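PDB 2PAJ: putative cytosine/guanine deaminase from Unidentified, which catalyses the zinc-dependent hydrolytic deamination of pterins such as isoxanthopterin, turning 2-amino-4-hydroxypteridines into 2,4-dihydroxypteridines and releasing ammonium. Local coordinates for residues A18-G23 against G404-G409; C66-A71 against A412-Y417; G130-A135 against L446-K451; V416-D421 against S442-F447. All blocks are in the same frame, centred on the assembly; numbering follows the deposited sequence.

Interaction 1 (A18-G23 against G404-G409); sequences AAIMTG and GKVAVG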
loop_
_atom_site.group_PDB
_atom_site.type_symbol
_atom_site.label_atom_id
_atom_site.label_comp_id
_atom_site.label_asym_id
_atom_site.label_seq_id
_atom_site.Cartn_x
_atom_site.Cartn_y
_atom_site.Cartn_z
ATOM N N ALA A 18 26.014 -2.710 -2.065
ATOM C CA ALA A 18 26.541 -3.506 -0.970
ATOM C C ALA A 18 25.693 -4.759 -0.775
ATOM O O ALA A 18 26.178 -5.778 -0.294
ATOM C CB ALA A 18 26.561 -2.679 0.304
ATOM N N ALA A 19 24.421 -4.675 -1.155
ATOM C CA ALA A 19 23.495 -5.795 -1.024
ATOM C C ALA A 19 22.256 -5.600 -1.899
ATOM O O ALA A 19 21.825 -4.468 -2.142
ATOM C CB ALA A 19 23.085 -5.960 0.425
ATOM N N ILE A 20 21.686 -6.714 -2.358
ATOM C CA ILE A 20 20.497 -6.693 -3.206
ATOM C C ILE A 20 19.442 -7.720 -2.792
ATOM O O ILE A 20 19.596 -8.912 -3.049
ATOM C CB ILE A 20 20.852 -6.985 -4.684
ATOM C CG1 ILE A 20 21.951 -6.037 -5.175
ATOM C CG2 ILE A 20 19.616 -6.810 -5.546
ATOM C CD1 ILE A 20 22.430 -6.309 -6.599
ATOM N N MET A 21 18.372 -7.265 -2.153
ATOM C CA MET A 21 17.297 -8.176 -1.763
ATOM C C MET A 21 16.273 -8.230 -2.913
ATOM O O MET A 21 15.816 -7.205 -3.406
ATOM C CB MET A 21 16.644 -7.704 -0.462
ATOM C CG MET A 21 17.610 -7.558 0.724
ATOM S SD MET A 21 18.739 -8.947 1.037
ATOM C CE MET A 21 17.672 -10.121 1.804
ATOM N N THR A 22 15.928 -9.441 -3.336
ATOM C CA THR A 22 15.022 -9.649 -4.454
ATOM C C THR A 22 13.537 -9.613 -4.170
ATOM O O THR A 22 12.733 -9.412 -5.080
ATOM C CB THR A 22 15.279 -10.994 -5.110
ATOM O OG1 THR A 22 16.687 -11.223 -5.186
ATOM C CG2 THR A 22 14.697 -11.003 -6.529
ATOM N N GLY A 23 13.167 -9.812 -2.918
ATOM C CA GLY A 23 11.761 -9.838 -2.591
ATOM C C GLY A 23 11.213 -11.173 -3.058
ATOM O O GLY A 23 10.035 -11.295 -3.372
ATOM N N GLY A 404 7.082 -5.662 -7.778
ATOM C CA GLY A 404 7.441 -6.252 -6.495
ATOM C C GLY A 404 8.660 -7.165 -6.412
ATOM O O GLY A 404 8.888 -7.809 -5.391
ATOM N N LYS A 405 9.456 -7.222 -7.470
ATOM C CA LYS A 405 10.628 -8.088 -7.484
ATOM C C LYS A 405 11.804 -7.461 -8.211
ATOM O O LYS A 405 11.654 -6.937 -9.312
ATOM C CB LYS A 405 10.290 -9.400 -8.168
ATOM C CG LYS A 405 10.234 -10.607 -7.267
ATOM C CD LYS A 405 10.009 -11.824 -8.133
ATOM C CE LYS A 405 10.182 -13.130 -7.394
ATOM N NZ LYS A 405 10.215 -14.245 -8.403
ATOM N N VAL A 406 12.982 -7.502 -7.595
ATOM C CA VAL A 406 14.152 -6.956 -8.266
ATOM C C VAL A 406 14.718 -8.139 -9.065
ATOM O O VAL A 406 15.631 -8.838 -8.620
ATOM C CB VAL A 406 15.213 -6.414 -7.277
ATOM C CG1 VAL A 406 16.296 -5.658 -8.042
ATOM C CG2 VAL A 406 14.558 -5.501 -6.275
ATOM N N ALA A 407 14.131 -8.374 -10.236
ATOM C CA ALA A 407 14.546 -9.456 -11.113
ATOM C C ALA A 407 14.422 -8.955 -12.538
ATOM O O ALA A 407 13.574 -8.125 -12.832
ATOM C CB ALA A 407 13.662 -10.678 -10.890
ATOM N N VAL A 408 15.285 -9.443 -13.417
ATOM C CA VAL A 408 15.258 -9.015 -14.808
ATOM C C VAL A 408 13.895 -9.344 -15.449
ATOM O O VAL A 408 13.379 -10.447 -15.312
ATOM C CB VAL A 408 16.449 -9.662 -15.594
ATOM C CG1 VAL A 408 16.367 -11.171 -15.538
ATOM C CG2 VAL A 408 16.454 -9.181 -17.017
ATOM N N GLY A 409 13.309 -8.355 -16.116
ATOM C CA GLY A 409 12.018 -8.542 -16.755
ATOM C C GLY A 409 10.887 -7.829 -16.031
ATOM O O GLY A 409 9.842 -7.534 -16.614
#

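Interaction 2 (C66-A71 against A412-Y417); sequences CVIYPA and ADIAVY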
loop_
_atom_site.group_PDB
_atom_site.type_symbol
_atom_site.label_atom_id
_atom_site.label_comp_id
_atom_site.label_asym_id
_atom_site.label_seq_id
_atom_site.Cartn_x
_atom_site.Cartn_y
_atom_site.Cartn_z
ATOM N N CYS A 66 25.610 1.155 -0.487
ATOM C CA CYS A 66 24.163 1.193 -0.372
ATOM C C CYS A 66 23.528 -0.166 -0.555
ATOM O O CYS A 66 24.061 -1.041 -1.226
ATOM C CB CYS A 66 23.564 2.168 -1.381
ATOM S SG CYS A 66 23.988 3.874 -1.079
ATOM N N VAL A 67 22.366 -0.316 0.061
ATOM C CA VAL A 67 21.596 -1.545 0.006
ATOM C C VAL A 67 20.401 -1.314 -0.919
ATOM O O VAL A 67 19.769 -0.253 -0.904
ATOM C CB VAL A 67 21.112 -1.942 1.430
ATOM C CG1 VAL A 67 20.322 -3.232 1.392
ATOM C CG2 VAL A 67 22.307 -2.097 2.351
ATOM N N ILE A 68 20.110 -2.315 -1.738
ATOM C CA ILE A 68 19.003 -2.233 -2.675
ATOM C C ILE A 68 17.903 -3.201 -2.255
ATOM O O ILE A 68 18.171 -4.331 -1.854
ATOM C CB ILE A 68 19.485 -2.536 -4.125
ATOM C CG1 ILE A 68 20.410 -1.411 -4.596
ATOM C CG2 ILE A 68 18.303 -2.653 -5.067
ATOM C CD1 ILE A 68 20.969 -1.604 -5.970
ATOM N N TYR A 69 16.668 -2.716 -2.336
ATOM C CA TYR A 69 15.454 -3.448 -1.977
ATOM C C TYR A 69 14.447 -3.132 -3.081
ATOM O O TYR A 69 14.617 -2.164 -3.831
ATOM C CB TYR A 69 14.848 -2.859 -0.693
ATOM C CG TYR A 69 15.242 -3.421 0.668
ATOM C CD1 TYR A 69 16.571 -3.739 0.977
ATOM C CD2 TYR A 69 14.277 -3.555 1.680
ATOM C CE1 TYR A 69 16.927 -4.171 2.252
ATOM C CE2 TYR A 69 14.621 -3.982 2.953
ATOM C CZ TYR A 69 15.946 -4.286 3.235
ATOM O OH TYR A 69 16.291 -4.678 4.505
ATOM N N PRO A 70 13.405 -3.958 -3.229
ATOM C CA PRO A 70 12.452 -3.589 -4.273
ATOM C C PRO A 70 11.572 -2.566 -3.535
ATOM O O PRO A 70 11.401 -2.677 -2.320
ATOM C CB PRO A 70 11.742 -4.905 -4.577
ATOM C CG PRO A 70 11.838 -5.652 -3.324
ATOM C CD PRO A 70 13.241 -5.368 -2.853
ATOM N N ALA A 71 11.064 -1.546 -4.221
ATOM C CA ALA A 71 10.227 -0.541 -3.562
ATOM C C ALA A 71 9.042 -1.209 -2.843
ATOM O O ALA A 71 8.565 -2.257 -3.269
ATOM C CB ALA A 71 9.737 0.480 -4.586
ATOM N N ALA A 412 10.744 -1.559 -13.100
ATOM C CA ALA A 412 11.834 -0.938 -12.351
ATOM C C ALA A 412 11.391 -0.086 -11.169
ATOM O O ALA A 412 11.461 1.145 -11.225
ATOM C CB ALA A 412 12.694 -0.102 -13.285
ATOM N N ASP A 413 10.937 -0.745 -10.105
ATOM C CA ASP A 413 10.526 -0.059 -8.880
ATOM C C ASP A 413 11.551 -0.495 -7.853
ATOM O O ASP A 413 11.433 -1.566 -7.248
ATOM C CB ASP A 413 9.130 -0.495 -8.461
ATOM C CG ASP A 413 8.119 -0.299 -9.561
ATOM O OD1 ASP A 413 8.061 0.817 -10.129
ATOM O OD2 ASP A 413 7.382 -1.260 -9.859
ATOM N N ILE A 414 12.562 0.347 -7.673
ATOM C CA ILE A 414 13.662 0.038 -6.783
ATOM C C ILE A 414 13.963 1.114 -5.760
ATOM O O ILE A 414 13.836 2.305 -6.029
ATOM C CB ILE A 414 14.953 -0.220 -7.599
ATOM C CG1 ILE A 414 14.666 -1.250 -8.685
ATOM C CG2 ILE A 414 16.075 -0.727 -6.690
ATOM C CD1 ILE A 414 15.807 -1.444 -9.656
ATOM N N ALA A 415 14.377 0.670 -4.580
ATOM C CA ALA A 415 14.760 1.567 -3.507
ATOM C C ALA A 415 16.243 1.343 -3.194
ATOM O O ALA A 415 16.687 0.216 -2.988
ATOM C CB ALA A 415 13.915 1.305 -2.282
ATOM N N VAL A 416 17.008 2.425 -3.194
ATOM C CA VAL A 416 18.424 2.366 -2.893
ATOM C C VAL A 416 18.613 3.170 -1.621
ATOM O O VAL A 416 18.462 4.393 -1.630
ATOM C CB VAL A 416 19.243 2.978 -4.030
ATOM C CG1 VAL A 416 20.726 2.979 -3.681
ATOM C CG2 VAL A 416 18.991 2.190 -5.292
ATOM N N TYR A 417 18.930 2.482 -0.527
ATOM C CA TYR A 417 19.114 3.141 0.767
ATOM C C TYR A 417 20.563 3.397 1.184
ATOM O O TYR A 417 21.427 2.530 1.051
ATOM C CB TYR A 417 18.444 2.331 1.880
ATOM C CG TYR A 417 16.991 1.991 1.660
ATOM C CD1 TYR A 417 16.611 0.700 1.272
ATOM C CD2 TYR A 417 15.988 2.940 1.876
ATOM C CE1 TYR A 417 15.269 0.363 1.112
ATOM C CE2 TYR A 417 14.645 2.610 1.719
ATOM C CZ TYR A 417 14.292 1.321 1.337
ATOM O OH TYR A 417 12.967 0.983 1.186
#

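Interaction 3 (G130-A135 against L446-K451); sequences GCATVA and LFSAGK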
loop_
_atom_site.group_PDB
_atom_site.type_symbol
_atom_site.label_atom_id
_atom_site.label_comp_id
_atom_site.label_asym_id
_atom_site.label_seq_id
_atom_site.Cartn_x
_atom_site.Cartn_y
_atom_site.Cartn_z
ATOM N N GLY A 130 10.435 4.562 0.951
ATOM C CA GLY A 130 10.745 3.609 -0.096
ATOM C C GLY A 130 9.586 2.920 -0.779
ATOM O O GLY A 130 9.793 2.004 -1.564
ATOM N N CYS A 131 8.370 3.356 -0.482
ATOM C CA CYS A 131 7.169 2.782 -1.081
ATOM C C CYS A 131 6.873 3.433 -2.441
ATOM O O CYS A 131 6.840 4.659 -2.553
ATOM C CB CYS A 131 5.990 2.978 -0.128
ATOM S SG CYS A 131 4.401 2.428 -0.757
ATOM N N ALA A 132 6.671 2.611 -3.470
ATOM C CA ALA A 132 6.386 3.126 -4.811
ATOM C C ALA A 132 4.948 2.828 -5.282
ATOM O O ALA A 132 4.412 3.504 -6.162
ATOM C CB ALA A 132 7.396 2.561 -5.800
ATOM N N THR A 133 4.337 1.809 -4.681
ATOM C CA THR A 133 2.972 1.408 -5.002
ATOM C C THR A 133 2.129 1.566 -3.745
ATOM O O THR A 133 2.342 0.880 -2.754
ATOM C CB THR A 133 2.885 -0.060 -5.452
ATOM O OG1 THR A 133 3.940 -0.346 -6.374
ATOM C CG2 THR A 133 1.561 -0.310 -6.135
ATOM N N VAL A 134 1.169 2.478 -3.798
ATOM C CA VAL A 134 0.298 2.732 -2.667
ATOM C C VAL A 134 -1.136 2.348 -2.999
ATOM O O VAL A 134 -1.593 2.530 -4.119
ATOM C CB VAL A 134 0.332 4.223 -2.280
ATOM C CG1 VAL A 134 -0.413 4.435 -0.978
ATOM C CG2 VAL A 134 1.768 4.715 -2.194
ATOM N N ALA A 135 -1.833 1.795 -2.019
ATOM C CA ALA A 135 -3.218 1.401 -2.190
ATOM C C ALA A 135 -3.984 2.096 -1.076
ATOM O O ALA A 135 -3.672 1.915 0.102
ATOM C CB ALA A 135 -3.371 -0.117 -2.079
ATOM N N LEU A 446 14.966 6.303 -5.324
ATOM C CA LEU A 446 13.718 5.548 -5.399
ATOM C C LEU A 446 13.338 5.577 -6.876
ATOM O O LEU A 446 13.349 6.642 -7.499
ATOM C CB LEU A 446 12.605 6.215 -4.581
ATOM C CG LEU A 446 11.403 5.380 -4.085
ATOM C CD1 LEU A 446 10.117 6.129 -4.361
ATOM C CD2 LEU A 446 11.375 4.007 -4.734
ATOM N N PHE A 447 13.018 4.407 -7.428
ATOM C CA PHE A 447 12.622 4.279 -8.823
ATOM C C PHE A 447 11.225 3.722 -8.962
ATOM O O PHE A 447 10.892 2.709 -8.353
ATOM C CB PHE A 447 13.572 3.364 -9.581
ATOM C CG PHE A 447 14.899 3.977 -9.850
ATOM C CD1 PHE A 447 15.992 3.688 -9.049
ATOM C CD2 PHE A 447 15.045 4.875 -10.891
ATOM C CE1 PHE A 447 17.219 4.289 -9.279
ATOM C CE2 PHE A 447 16.257 5.487 -11.138
ATOM C CZ PHE A 447 17.358 5.193 -10.326
ATOM N N SER A 448 10.413 4.404 -9.764
ATOM C CA SER A 448 9.057 3.967 -10.022
ATOM C C SER A 448 8.901 3.921 -11.532
ATOM O O SER A 448 8.987 4.946 -12.226
ATOM C CB SER A 448 8.034 4.928 -9.416
ATOM O OG SER A 448 6.721 4.404 -9.549
ATOM N N ALA A 449 8.688 2.715 -12.044
ATOM C CA ALA A 449 8.535 2.533 -13.473
ATOM C C ALA A 449 9.770 3.094 -14.189
ATOM O O ALA A 449 9.653 3.733 -15.240
ATOM C CB ALA A 449 7.268 3.234 -13.951
ATOM N N GLY A 450 10.945 2.861 -13.599
ATOM C CA GLY A 450 12.194 3.309 -14.190
ATOM C C GLY A 450 12.507 4.787 -14.087
ATOM O O GLY A 450 13.452 5.275 -14.711
ATOM N N LYS A 451 11.716 5.520 -13.318
ATOM C CA LYS A 451 11.973 6.939 -13.169
ATOM C C LYS A 451 12.376 7.237 -11.742
ATOM O O LYS A 451 11.873 6.623 -10.801
ATOM C CB LYS A 451 10.744 7.745 -13.585
ATOM C CG LYS A 451 10.510 7.618 -15.083
ATOM C CD LYS A 451 9.348 8.431 -15.624
ATOM C CE LYS A 451 9.280 8.206 -17.133
ATOM N NZ LYS A 451 8.220 8.990 -17.821
#

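Interaction 4 (V416-D421 against S442-F447); sequences VYRLDD and SVMALF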
loop_
_atom_site.group_PDB
_atom_site.type_symbol
_atom_site.label_atom_id
_atom_site.label_comp_id
_atom_site.label_asym_id
_atom_site.label_seq_id
_atom_site.Cartn_x
_atom_site.Cartn_y
_atom_site.Cartn_z
ATOM N N VAL A 416 17.008 2.425 -3.194
ATOM C CA VAL A 416 18.424 2.366 -2.893
ATOM C C VAL A 416 18.613 3.170 -1.621
ATOM O O VAL A 416 18.462 4.393 -1.630
ATOM C CB VAL A 416 19.243 2.978 -4.030
ATOM C CG1 VAL A 416 20.726 2.979 -3.681
ATOM C CG2 VAL A 416 18.991 2.190 -5.292
ATOM N N TYR A 417 18.930 2.482 -0.527
ATOM C CA TYR A 417 19.114 3.141 0.767
ATOM C C TYR A 417 20.563 3.397 1.184
ATOM O O TYR A 417 21.427 2.530 1.051
ATOM C CB TYR A 417 18.444 2.331 1.880
ATOM C CG TYR A 417 16.991 1.991 1.660
ATOM C CD1 TYR A 417 16.611 0.700 1.272
ATOM C CD2 TYR A 417 15.988 2.940 1.876
ATOM C CE1 TYR A 417 15.269 0.363 1.112
ATOM C CE2 TYR A 417 14.645 2.610 1.719
ATOM C CZ TYR A 417 14.292 1.321 1.337
ATOM O OH TYR A 417 12.967 0.983 1.186
ATOM N N ARG A 418 20.822 4.600 1.683
ATOM C CA ARG A 418 22.152 4.936 2.173
ATOM C C ARG A 418 22.062 4.827 3.700
ATOM O O ARG A 418 21.226 5.484 4.325
ATOM C CB ARG A 418 22.553 6.354 1.747
ATOM C CG ARG A 418 23.946 6.761 2.209
ATOM C CD ARG A 418 24.529 7.830 1.311
ATOM N NE ARG A 418 25.001 7.286 0.040
ATOM C CZ ARG A 418 25.023 7.985 -1.090
ATOM N NH1 ARG A 418 24.591 9.242 -1.094
ATOM N NH2 ARG A 418 25.483 7.445 -2.208
ATOM N N LEU A 419 22.895 3.972 4.294
ATOM C CA LEU A 419 22.884 3.775 5.743
ATOM C C LEU A 419 23.909 4.683 6.400
ATOM O O LEU A 419 24.791 4.220 7.115
ATOM C CB LEU A 419 23.210 2.323 6.080
ATOM C CG LEU A 419 22.444 1.233 5.334
ATOM C CD1 LEU A 419 22.957 -0.119 5.779
ATOM C CD2 LEU A 419 20.952 1.348 5.602
ATOM N N ASP A 420 23.780 5.979 6.165
ATOM C CA ASP A 420 24.703 6.964 6.707
ATOM C C ASP A 420 24.379 7.420 8.137
ATOM O O ASP A 420 25.074 8.270 8.699
ATOM C CB ASP A 420 24.728 8.156 5.758
ATOM C CG ASP A 420 23.336 8.666 5.449
ATOM O OD1 ASP A 420 22.708 9.285 6.340
ATOM O OD2 ASP A 420 22.861 8.433 4.317
ATOM N N ASP A 421 23.316 6.858 8.708
ATOM C CA ASP A 421 22.892 7.170 10.070
ATOM C C ASP A 421 23.610 6.193 10.996
ATOM O O ASP A 421 23.735 5.012 10.675
ATOM C CB ASP A 421 21.382 6.967 10.219
ATOM C CG ASP A 421 20.852 7.430 11.573
ATOM O OD1 ASP A 421 20.437 8.600 11.680
ATOM O OD2 ASP A 421 20.859 6.633 12.531
ATOM N N SER A 442 18.052 6.558 4.627
ATOM C CA SER A 442 18.127 7.646 3.675
ATOM C C SER A 442 17.924 7.116 2.253
ATOM O O SER A 442 18.710 6.300 1.779
ATOM C CB SER A 442 19.501 8.321 3.826
ATOM O OG SER A 442 19.708 9.373 2.905
ATOM N N VAL A 443 16.859 7.556 1.583
ATOM C CA VAL A 443 16.605 7.123 0.208
ATOM C C VAL A 443 17.424 7.962 -0.771
ATOM O O VAL A 443 17.016 9.052 -1.184
ATOM C CB VAL A 443 15.100 7.221 -0.186
ATOM C CG1 VAL A 443 14.343 6.008 0.317
ATOM C CG2 VAL A 443 14.505 8.473 0.388
ATOM N N MET A 444 18.595 7.451 -1.132
ATOM C CA MET A 444 19.445 8.167 -2.062
ATOM C C MET A 444 18.759 8.023 -3.408
ATOM O O MET A 444 18.893 8.874 -4.281
ATOM C CB MET A 444 20.867 7.561 -2.080
ATOM C CG MET A 444 21.056 6.343 -2.977
ATOM S SD MET A 444 21.716 6.770 -4.615
ATOM C CE MET A 444 23.277 5.857 -4.586
ATOM N N ALA A 445 17.991 6.951 -3.561
ATOM C CA ALA A 445 17.298 6.723 -4.821
ATOM C C ALA A 445 16.065 5.825 -4.747
ATOM O O ALA A 445 16.107 4.736 -4.189
ATOM C CB ALA A 445 18.274 6.150 -5.838
ATOM N N LEU A 446 14.966 6.303 -5.324
ATOM C CA LEU A 446 13.718 5.548 -5.399
ATOM C C LEU A 446 13.338 5.577 -6.876
ATOM O O LEU A 446 13.349 6.642 -7.499
ATOM C CB LEU A 446 12.605 6.215 -4.581
ATOM C CG LEU A 446 11.403 5.380 -4.085
ATOM C CD1 LEU A 446 10.117 6.129 -4.361
ATOM C CD2 LEU A 446 11.375 4.007 -4.734
ATOM N N PHE A 447 13.018 4.407 -7.428
ATOM C CA PHE A 447 12.622 4.279 -8.823
ATOM C C PHE A 447 11.225 3.722 -8.962
ATOM O O PHE A 447 10.892 2.709 -8.353
ATOM C CB PHE A 447 13.572 3.364 -9.581
ATOM C CG PHE A 447 14.899 3.977 -9.850
ATOM C CD1 PHE A 447 15.992 3.688 -9.049
ATOM C CD2 PHE A 447 15.045 4.875 -10.891
ATOM C CE1 PHE A 447 17.219 4.289 -9.279
ATOM C CE2 PHE A 447 16.257 5.487 -11.138
ATOM C CZ PHE A 447 17.358 5.193 -10.326
#

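Interaction 1 (A18-G23 against G404-G409)
T22 and V406 carry this contact, through a backbone hydrogen bond and the T22 methyl set against V406 O. The one hydrogen bond across runs from V406 N to T22 O, at 3.2 Å and 156° at the hydrogen, with the donor tilted 28° from the carbonyl plane. The same oxygen receives a CA-H...O approach from K405 CA at 3.5 Å, so two successive residues of 404-409 converge on one acceptor.

Methyl and methylene groups pack around this polar core. T22 CG2, anti to its own backbone N, lies against V406 O; V406 CG2 in turn faces M21 O at 3.6 Å. The other valine branch, CG1, meets I20 CG2 at 4.3 Å, a looser apolar touch. K405 leans its CG toward T22 O, and its chain runs on extended to a salt bridge between NZ and D30.

V406 also rests on P70 of strand 67-73. The pairing is too short for a ladder: an inverse gamma turn centred on V406 bends the loop that follows helix 383-398 against the residues that follow strand 19-20, in the small beta-rich domain that accompanies the TIM barrel in this branch of the amidohydrolases.

Interaction 2 (C66-A71 against A412-Y417)
I68 and V416 pair in an antiparallel ladder where strand 67-73, which runs on to pair with strand 131-136 of the TIM barrel, meets strand 414-418 of the beta-rich domain; the segments 67-70 and 414-417 lie at 155° to one another. The tightly knit part is the middle. V67 with Y417 and Y69 with A415 form hydrogen-bonded pairs, each closed by two backbone bonds, and I68 with V416 is the non-hydrogen-bonded pair between them. On the face carrying I68 and V416, the two side chains lie side by side and point the same way, I68 CG1 reaching V416 CG2 at 3.9 Å. The second isoleucine branch, CG2, is anti to the backbone N and turns instead to I414 CG2, the two isoleucines crossing at a slant. C66 CB adds a contact with V416 CG1 at 3.7 Å.

All the touching residues are buried, so the loose side is the end where the strands part. P70 and I414 still pair in register, but their side chains diverge. Beyond them a last bond, A71 N to D413 O at 3.0 Å, approaches from above the carbonyl plane, 51° out of it. The carboxylate of D413 leads away to R163 and to the backbone N of A449.

The opposite face, with V67, Y69, A415 and Y417, holds a T-shaped pair: the edge of the Y417 ring is presented to the face of Y69, planes at 90° and centroids 5.5 Å apart. Y69 OH is tied to A431 O, and at the point of nearest approach Y417 CE1 lies 3.7 Å from Y69 CB.

Interaction 3 (G130-A135 against L446-K451)
L446 spreads its two methyls over the start of strand 131-135, CD1 lying 4.0 Å from C131 O and CD2 4.1 Å from G130 O. Its first bond is directed toward the strand, with CG anti to the backbone N (chi1 -157°), and the fork at CG lets each methyl visit a different carbonyl. CD2 also approaches A132 CB at 4.4 Å, the apolar touch of the contact. A132 points back toward 446-451, where its methyl lies near both F447 O and S448 OG.

The two strands run roughly parallel, 35° apart, but their axes come no closer than 7.6 Å. That spacing is too wide for a ladder, and the segments meet through side chains rather than backbone bonds. The arrangement joins two architectures. Strand 131-136 belongs to the TIM barrel and is a parallel neighbour of strand 67-73, whereas strand 442-448 belongs to the accompanying beta-rich domain. A71 of strand 67-73 touches both A132 and L446.

Each segment adjoins a local motif. G130, with positive phi, is the C-prime residue of a Schellman motif ending helix 112-127, and the barrel strand starts directly after it. On the other side, S448 to K451 form a type I' turn, closed by S448 N to K451 O at 2.9 Å and by the return bond from K451 N. The S448 hydroxyl is only loosely near A132; it is hydrogen-bonded to G161 O. C131 points away from L446, and its side chain lies about 11 Å from that of the zinc ligand H76.

Interaction 4 (V416-D421 against S442-F447)
V416 and M444 cross at a slant, the valine CG1 lying 3.5 Å from M444 CG. The methionine CG occupies the crowded position between its backbone N and carbonyl carbon (chi1 83°), and further bends at chi2 and chi3 fold the chain back, so that CE too remains near V416 CG1. Beyond V416, CE reaches R418 NH2 at 3.6 Å. M444 CB lies over one face of the R418 guanidinium, 4.2 Å above its plane and offset toward the rim, while NH1 has a long, weak ion pair with D456. A445 completes the cluster, its CB set against V416 CB at 3.8 Å.

On the reverse face, Y417 and V443 lie side by side and point the same way; V443 CG1 meets Y417 CE2 at 3.7 Å. At the far end D420 OD2 comes close to S442 CB, while the S442 hydroxyl is bonded to D457.

A classic beta bulge brings M444 and A445 together against V416, whose carbonyl oxygen takes a weak bond from M444 N and a better one from A445 N at 3.2 Å. The register thereby slips by one residue before Y417 pairs with V443. V416 N also bonds A445 O, and past the bulge R418 N bonds S442 O, with a weak return from S442 N to R418 O.

Strand 442-448 turns a corner at M444. It is bracketed by strand 414-418 and, through V443, A445 and L446, by strand 451-455, while strand 67-73 flanks 414-418 and helix 433-436 lies in the connection between the two segments.

From the N terminus, the chain first lays down 18-23, then 66-71 and 130-135, and only after the long barrel excursion returns through 404-409, 412-417 and 446-451. Interactions 1, 2 and 3 therefore close loops of more than 300 residues that cross one another, each later one opening before the previous has shut. Interaction 4 is the local exception, a 20-residue connection that begins on the strand where interaction 2 ends and finishes on the strand used by interaction 3. Interactions 1 and 4 lie in the beta-rich domain, while 2 and 3 tie it to strands 67-73 and 131-136. Probable hydrogen bonds link neighbours, I68 N to A19 O and F447 N to I414 O.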